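Long-range contact in peptidoglycan recognition protein-LC isoform LCx (Drosophila melanogaster, PDB 2F2L), which binds a peptidoglycan fragment through its amidase-like extracellular domain and probably acts as a cell-surface receptor for bacterial peptidoglycan: residues C38-V48 with L69-Y77. Numbering follows the deposited sequence.
Sequences CESREVCSARV and LVGGDGRVY. With CIT (citric acid), chain H.
Tyr77 meets Cys44 and Val48 because its chi1 of -69° puts CG anti to its own carbonyl carbon and places the ring against the first turns of helix 41-58; Cys44, with chi1 -67°, places SG 3.8 Å from Asp73 CG. Cys44 CB lies 3.3 Å from Tyr77 OH, while Val48 CG2 approaches the other end of the ring, 4.0 Å from Tyr77 CG. Ser45 OG sits at the ring edge, 3.7 Å from Tyr77 CE1, its proton given to Arg41 O from above the carbonyl plane. Further along, Val48 CG1 and Leu69 CD1 meet tip to tip.

The hydroxyl is fixed from within the hairpin: Tyr77 OH donates to Asp73 OD2 over 2.7 Å, on the syn side of the carboxylate. Arg75 NH1 reaches the same oxygen from the opposite face in a 3.0 Å salt bridge, and Arg75 N binds Asp73 OD1, closing an Asx turn. Three bonds thus fix the carboxylate's rotation, and the nearby guanidinium would probably stabilise its negative charge. Arg41 CB packs over one face of the Arg75 guanidinium, off-centre; the extended Arg41 chain leads away, and its NH2 is hydrogen-bonded to Glu8 O.

A citrate, probably from the crystallisation liquor, bridges the segments: its O2 accepts from Arg41 N at 3.0 Å and from Arg75 NH1. Between the protein segments the backbone comes close where Gly72 CA makes a CH...O contact of 3.0 Å with Cys38 O.

The Cys38-Cys44 disulfide ties the loop before the helix to its first turn and packs through Cys44 SG on the type I turn Gly71-Gly74. Ser40 OG accepts from Val43 N, an N-cap. This packing of a disulfide-braced, capped helix start against a beta hairpin of the central mixed sheet belongs to the amidase-like fold of peptidoglycan recognition proteins.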
ATOM      1  N   CYS B  38      -7.045   0.916  12.474  1.00 20.23           N
ATOM      2  CA  CYS B  38      -8.412   1.351  12.591  1.00 20.72           C
ATOM      3  C   CYS B  38      -8.947   1.014  13.992  1.00 20.60           C
ATOM      4  O   CYS B  38      -8.463   0.075  14.628  1.00 20.29           O
ATOM      5  CB  CYS B  38      -9.236   0.681  11.486  1.00 21.16           C
ATOM      6  SG  CYS B  38      -9.232  -1.143  11.522  1.00 25.37           S
ATOM      7  N   GLU B  39      -9.914   1.788  14.478  1.00 20.05           N
ATOM      8  CA  GLU B  39     -10.360   1.669  15.874  1.00 20.39           C
ATOM      9  C   GLU B  39     -11.870   1.595  16.038  1.00 19.71           C
ATOM     10  O   GLU B  39     -12.371   1.699  17.156  1.00 18.55           O
ATOM     11  CB  GLU B  39      -9.850   2.864  16.704  1.00 20.78           C
ATOM     12  CG  GLU B  39      -8.462   3.364  16.352  1.00 23.96           C
ATOM     13  CD  GLU B  39      -7.389   2.329  16.580  1.00 27.59           C
ATOM     14  OE1 GLU B  39      -7.698   1.298  17.227  1.00 29.58           O
ATOM     15  OE2 GLU B  39      -6.242   2.546  16.118  1.00 30.00           O
ATOM     16  N   SER B  40     -12.592   1.432  14.933  1.00 19.40           N
ATOM     17  CA  SER B  40     -14.048   1.427  14.961  1.00 19.28           C
ATOM     18  C   SER B  40     -14.595   0.608  13.805  1.00 19.07           C
ATOM     19  O   SER B  40     -13.912   0.412  12.812  1.00 18.17           O
ATOM     20  CB  SER B  40     -14.570   2.862  14.850  1.00 19.10           C
ATOM     21  OG  SER B  40     -14.252   3.429  13.585  1.00 18.05           O
ATOM     22  N   ARG B  41     -15.848   0.165  13.914  1.00 19.63           N
ATOM     23  CA  ARG B  41     -16.457  -0.644  12.844  1.00 19.64           C
ATOM     24  C   ARG B  41     -16.446   0.090  11.480  1.00 19.76           C
ATOM     25  O   ARG B  41     -16.106  -0.487  10.442  1.00 19.57           O
ATOM     26  CB  ARG B  41     -17.875  -1.056  13.243  1.00 19.57           C
ATOM     27  CG  ARG B  41     -18.520  -1.948  12.220  1.00 19.77           C
ATOM     28  CD  ARG B  41     -19.828  -2.534  12.668  1.00 19.23           C
ATOM     29  NE  ARG B  41     -20.468  -3.151  11.514  1.00 19.07           N
ATOM     30  CZ  ARG B  41     -21.484  -4.016  11.544  1.00 18.10           C
ATOM     31  NH1 ARG B  41     -22.033  -4.406  12.682  1.00 17.91           N
ATOM     32  NH2 ARG B  41     -21.943  -4.502  10.395  1.00 17.73           N
ATOM     33  N   GLU B  42     -16.804   1.370  11.503  1.00 20.08           N
ATOM     34  CA  GLU B  42     -16.799   2.202  10.303  1.00 20.28           C
ATOM     35  C   GLU B  42     -15.411   2.288   9.626  1.00 19.82           C
ATOM     36  O   GLU B  42     -15.278   2.111   8.405  1.00 18.78           O
ATOM     37  CB  GLU B  42     -17.288   3.609  10.664  1.00 20.24           C
ATOM     38  CG  GLU B  42     -17.204   4.586   9.507  1.00 21.11           C
ATOM     39  CD  GLU B  42     -17.954   5.885   9.748  1.00 21.90           C
ATOM     40  OE1 GLU B  42     -17.613   6.609  10.717  1.00 25.20           O
ATOM     41  OE2 GLU B  42     -18.863   6.194   8.941  1.00 24.74           O
ATOM     42  N   VAL B  43     -14.387   2.594  10.408  1.00 19.77           N
ATOM     43  CA  VAL B  43     -13.053   2.760   9.829  1.00 20.24           C
ATOM     44  C   VAL B  43     -12.505   1.402   9.389  1.00 20.32           C
ATOM     45  O   VAL B  43     -11.977   1.304   8.289  1.00 20.21           O
ATOM     46  CB  VAL B  43     -12.073   3.500  10.752  1.00 20.45           C
ATOM     47  CG1 VAL B  43     -10.689   3.621  10.086  1.00 21.17           C
ATOM     48  CG2 VAL B  43     -12.586   4.894  11.052  1.00 20.35           C
ATOM     49  N   CYS B  44     -12.666   0.352  10.211  1.00 20.24           N
ATOM     50  CA  CYS B  44     -12.122  -0.971   9.862  1.00 20.11           C
ATOM     51  C   CYS B  44     -12.817  -1.566   8.644  1.00 19.72           C
ATOM     52  O   CYS B  44     -12.176  -2.230   7.832  1.00 19.95           O
ATOM     53  CB  CYS B  44     -12.184  -1.941  11.048  1.00 20.55           C
ATOM     54  SG  CYS B  44     -11.081  -1.469  12.423  1.00 23.66           S
ATOM     55  N   SER B  45     -14.116  -1.311   8.506  1.00 19.42           N
ATOM     56  CA  SER B  45     -14.862  -1.769   7.340  1.00 19.12           C
ATOM     57  C   SER B  45     -14.316  -1.091   6.093  1.00 18.96           C
ATOM     58  O   SER B  45     -14.159  -1.723   5.052  1.00 18.84           O
ATOM     59  CB  SER B  45     -16.354  -1.472   7.493  1.00 19.46           C
ATOM     60  OG  SER B  45     -16.931  -2.191   8.581  1.00 19.19           O
ATOM     61  N   ALA B  46     -13.989   0.193   6.222  1.00 18.42           N
ATOM     62  CA  ALA B  46     -13.388   0.947   5.139  1.00 18.54           C
ATOM     63  C   ALA B  46     -12.068   0.323   4.719  1.00 18.47           C
ATOM     64  O   ALA B  46     -11.834   0.126   3.538  1.00 19.03           O
ATOM     65  CB  ALA B  46     -13.179   2.415   5.550  1.00 18.26           C
ATOM     66  N   ARG B  47     -11.227  -0.017   5.695  1.00 18.30           N
ATOM     67  CA  ARG B  47      -9.909  -0.621   5.433  1.00 18.68           C
ATOM     68  C   ARG B  47      -9.998  -1.950   4.734  1.00 18.45           C
ATOM     69  O   ARG B  47      -9.155  -2.263   3.899  1.00 18.86           O
ATOM     70  CB  ARG B  47      -9.097  -0.814   6.733  1.00 18.79           C
ATOM     71  CG  ARG B  47      -8.855   0.456   7.513  1.00 19.06           C
ATOM     72  CD  ARG B  47      -7.708   1.269   6.994  1.00 19.66           C
ATOM     73  NE  ARG B  47      -7.414   2.343   7.927  1.00 19.37           N
ATOM     74  CZ  ARG B  47      -7.919   3.571   7.868  1.00 20.24           C
ATOM     75  NH1 ARG B  47      -8.725   3.926   6.886  1.00 21.44           N
ATOM     76  NH2 ARG B  47      -7.597   4.462   8.798  1.00 20.56           N
ATOM     77  N   VAL B  48     -11.004  -2.748   5.094  1.00 19.07           N
ATOM     78  CA  VAL B  48     -11.141  -4.095   4.555  1.00 19.20           C
ATOM     79  C   VAL B  48     -11.690  -4.059   3.130  1.00 19.19           C
ATOM     80  O   VAL B  48     -11.301  -4.874   2.294  1.00 17.87           O
ATOM     81  CB  VAL B  48     -12.033  -4.983   5.446  1.00 19.46           C
ATOM     82  CG1 VAL B  48     -12.212  -6.355   4.816  1.00 19.58           C
ATOM     83  CG2 VAL B  48     -11.427  -5.112   6.853  1.00 19.70           C
ATOM     84  N   LEU B  69      -9.671 -11.282   8.892  1.00 19.04           N
ATOM     85  CA  LEU B  69      -8.835 -10.151   9.287  1.00 19.84           C
ATOM     86  C   LEU B  69      -9.266  -9.717  10.674  1.00 19.56           C
ATOM     87  O   LEU B  69     -10.418  -9.920  11.042  1.00 21.29           O
ATOM     88  CB  LEU B  69      -8.969  -8.962   8.323  1.00 19.72           C
ATOM     89  CG  LEU B  69      -8.730  -9.154   6.838  1.00 20.59           C
ATOM     90  CD1 LEU B  69      -9.990  -9.619   6.107  1.00 20.01           C
ATOM     91  CD2 LEU B  69      -8.186  -7.827   6.245  1.00 20.59           C
ATOM     92  N   VAL B  70      -8.356  -9.117  11.428  1.00 19.51           N
ATOM     93  CA  VAL B  70      -8.636  -8.659  12.807  1.00 19.61           C
ATOM     94  C   VAL B  70      -8.419  -7.170  12.892  1.00 19.37           C
ATOM     95  O   VAL B  70      -7.304  -6.686  12.628  1.00 18.83           O
ATOM     96  CB  VAL B  70      -7.692  -9.353  13.811  1.00 19.61           C
ATOM     97  CG1 VAL B  70      -8.056  -8.983  15.233  1.00 21.45           C
ATOM     98  CG2 VAL B  70      -7.766 -10.863  13.611  1.00 21.71           C
ATOM     99  N   GLY B  71      -9.457  -6.443  13.294  1.00 18.95           N
ATOM    100  CA  GLY B  71      -9.377  -5.002  13.371  1.00 19.41           C
ATOM    101  C   GLY B  71      -8.947  -4.486  14.728  1.00 19.58           C
ATOM    102  O   GLY B  71      -9.093  -5.175  15.731  1.00 19.13           O
ATOM    103  N   GLY B  72      -8.464  -3.243  14.750  1.00 19.68           N
ATOM    104  CA  GLY B  72      -8.087  -2.569  15.999  1.00 19.30           C
ATOM    105  C   GLY B  72      -9.276  -2.208  16.858  1.00 19.52           C
ATOM    106  O   GLY B  72      -9.118  -1.771  18.000  1.00 19.70           O
ATOM    107  N   ASP B  73     -10.474  -2.378  16.310  1.00 19.59           N
ATOM    108  CA  ASP B  73     -11.706  -2.316  17.100  1.00 19.61           C
ATOM    109  C   ASP B  73     -11.990  -3.610  17.893  1.00 19.13           C
ATOM    110  O   ASP B  73     -12.981  -3.689  18.613  1.00 19.45           O
ATOM    111  CB  ASP B  73     -12.905  -1.993  16.194  1.00 19.66           C
ATOM    112  CG  ASP B  73     -13.154  -3.061  15.128  1.00 20.00           C
ATOM    113  OD1 ASP B  73     -12.306  -3.973  14.975  1.00 20.52           O
ATOM    114  OD2 ASP B  73     -14.197  -2.987  14.441  1.00 18.39           O
ATOM    115  N   GLY B  74     -11.163  -4.627  17.729  1.00 18.82           N
ATOM    116  CA  GLY B  74     -11.413  -5.920  18.353  1.00 18.42           C
ATOM    117  C   GLY B  74     -12.411  -6.811  17.628  1.00 18.59           C
ATOM    118  O   GLY B  74     -12.802  -7.853  18.152  1.00 19.24           O
ATOM    119  N   ARG B  75     -12.861  -6.411  16.449  1.00 18.52           N
ATOM    120  CA  ARG B  75     -13.804  -7.233  15.671  1.00 18.63           C
ATOM    121  C   ARG B  75     -13.027  -8.040  14.636  1.00 18.53           C
ATOM    122  O   ARG B  75     -11.963  -7.628  14.175  1.00 17.85           O
ATOM    123  CB  ARG B  75     -14.853  -6.374  14.964  1.00 18.28           C
ATOM    124  CG  ARG B  75     -15.786  -5.632  15.905  1.00 18.38           C
ATOM    125  CD  ARG B  75     -16.902  -4.902  15.143  1.00 19.41           C
ATOM    126  NE  ARG B  75     -17.781  -4.175  16.078  1.00 19.33           N
ATOM    127  CZ  ARG B  75     -17.504  -3.000  16.644  1.00 19.06           C
ATOM    128  NH1 ARG B  75     -16.385  -2.348  16.370  1.00 19.27           N
ATOM    129  NH2 ARG B  75     -18.357  -2.466  17.495  1.00 21.29           N
ATOM    130  N   VAL B  76     -13.576  -9.196  14.300  1.00 18.68           N
ATOM    131  CA  VAL B  76     -13.056 -10.045  13.262  1.00 18.97           C
ATOM    132  C   VAL B  76     -13.903  -9.795  12.025  1.00 19.01           C
ATOM    133  O   VAL B  76     -15.136  -9.754  12.100  1.00 18.29           O
ATOM    134  CB  VAL B  76     -13.139 -11.534  13.647  1.00 19.52           C
ATOM    135  CG1 VAL B  76     -12.651 -12.400  12.519  1.00 19.31           C
ATOM    136  CG2 VAL B  76     -12.332 -11.800  14.943  1.00 19.40           C
ATOM    137  N   TYR B  77     -13.208  -9.607  10.904  1.00 18.65           N
ATOM    138  CA  TYR B  77     -13.815  -9.345   9.604  1.00 19.23           C
ATOM    139  C   TYR B  77     -13.599 -10.590   8.777  1.00 19.15           C
ATOM    140  O   TYR B  77     -12.468 -10.944   8.498  1.00 19.43           O
ATOM    141  CB  TYR B  77     -13.152  -8.104   8.976  1.00 18.91           C
ATOM    142  CG  TYR B  77     -13.543  -6.894   9.745  1.00 18.20           C
ATOM    143  CD1 TYR B  77     -14.624  -6.116   9.333  1.00 18.65           C
ATOM    144  CD2 TYR B  77     -12.910  -6.577  10.942  1.00 18.15           C
ATOM    145  CE1 TYR B  77     -15.037  -5.040  10.059  1.00 19.31           C
ATOM    146  CE2 TYR B  77     -13.302  -5.489  11.677  1.00 18.95           C
ATOM    147  CZ  TYR B  77     -14.386  -4.727  11.235  1.00 19.91           C
ATOM    148  OH  TYR B  77     -14.819  -3.649  11.948  1.00 19.27           O
TER
HETATM  149  C1  CIT H 301     -17.553   1.723  16.950  1.00 38.47           C
HETATM  150  O1  CIT H 301     -18.209   2.349  16.090  1.00 37.85           O
HETATM  151  O2  CIT H 301     -17.009   0.654  16.631  1.00 36.43           O
HETATM  152  C2  CIT H 301     -17.423   2.292  18.341  1.00 39.36           C
HETATM  153  C3  CIT H 301     -16.639   1.386  19.290  1.00 40.16           C
HETATM  154  O7  CIT H 301     -17.337   0.119  19.440  1.00 40.32           O
HETATM  155  C4  CIT H 301     -16.507   2.140  20.622  1.00 39.52           C
HETATM  156  C5  CIT H 301     -15.851   1.358  21.750  1.00 39.22           C
HETATM  157  O3  CIT H 301     -15.424   1.959  22.771  1.00 37.68           O
HETATM  158  O4  CIT H 301     -15.750   0.114  21.703  1.00 37.32           O
HETATM  159  C6  CIT H 301     -15.265   1.120  18.691  1.00 41.70           C
HETATM  160  O5  CIT H 301     -14.566   2.108  18.353  1.00 41.18           O
HETATM  161  O6  CIT H 301     -14.863  -0.073  18.533  1.00 41.09           O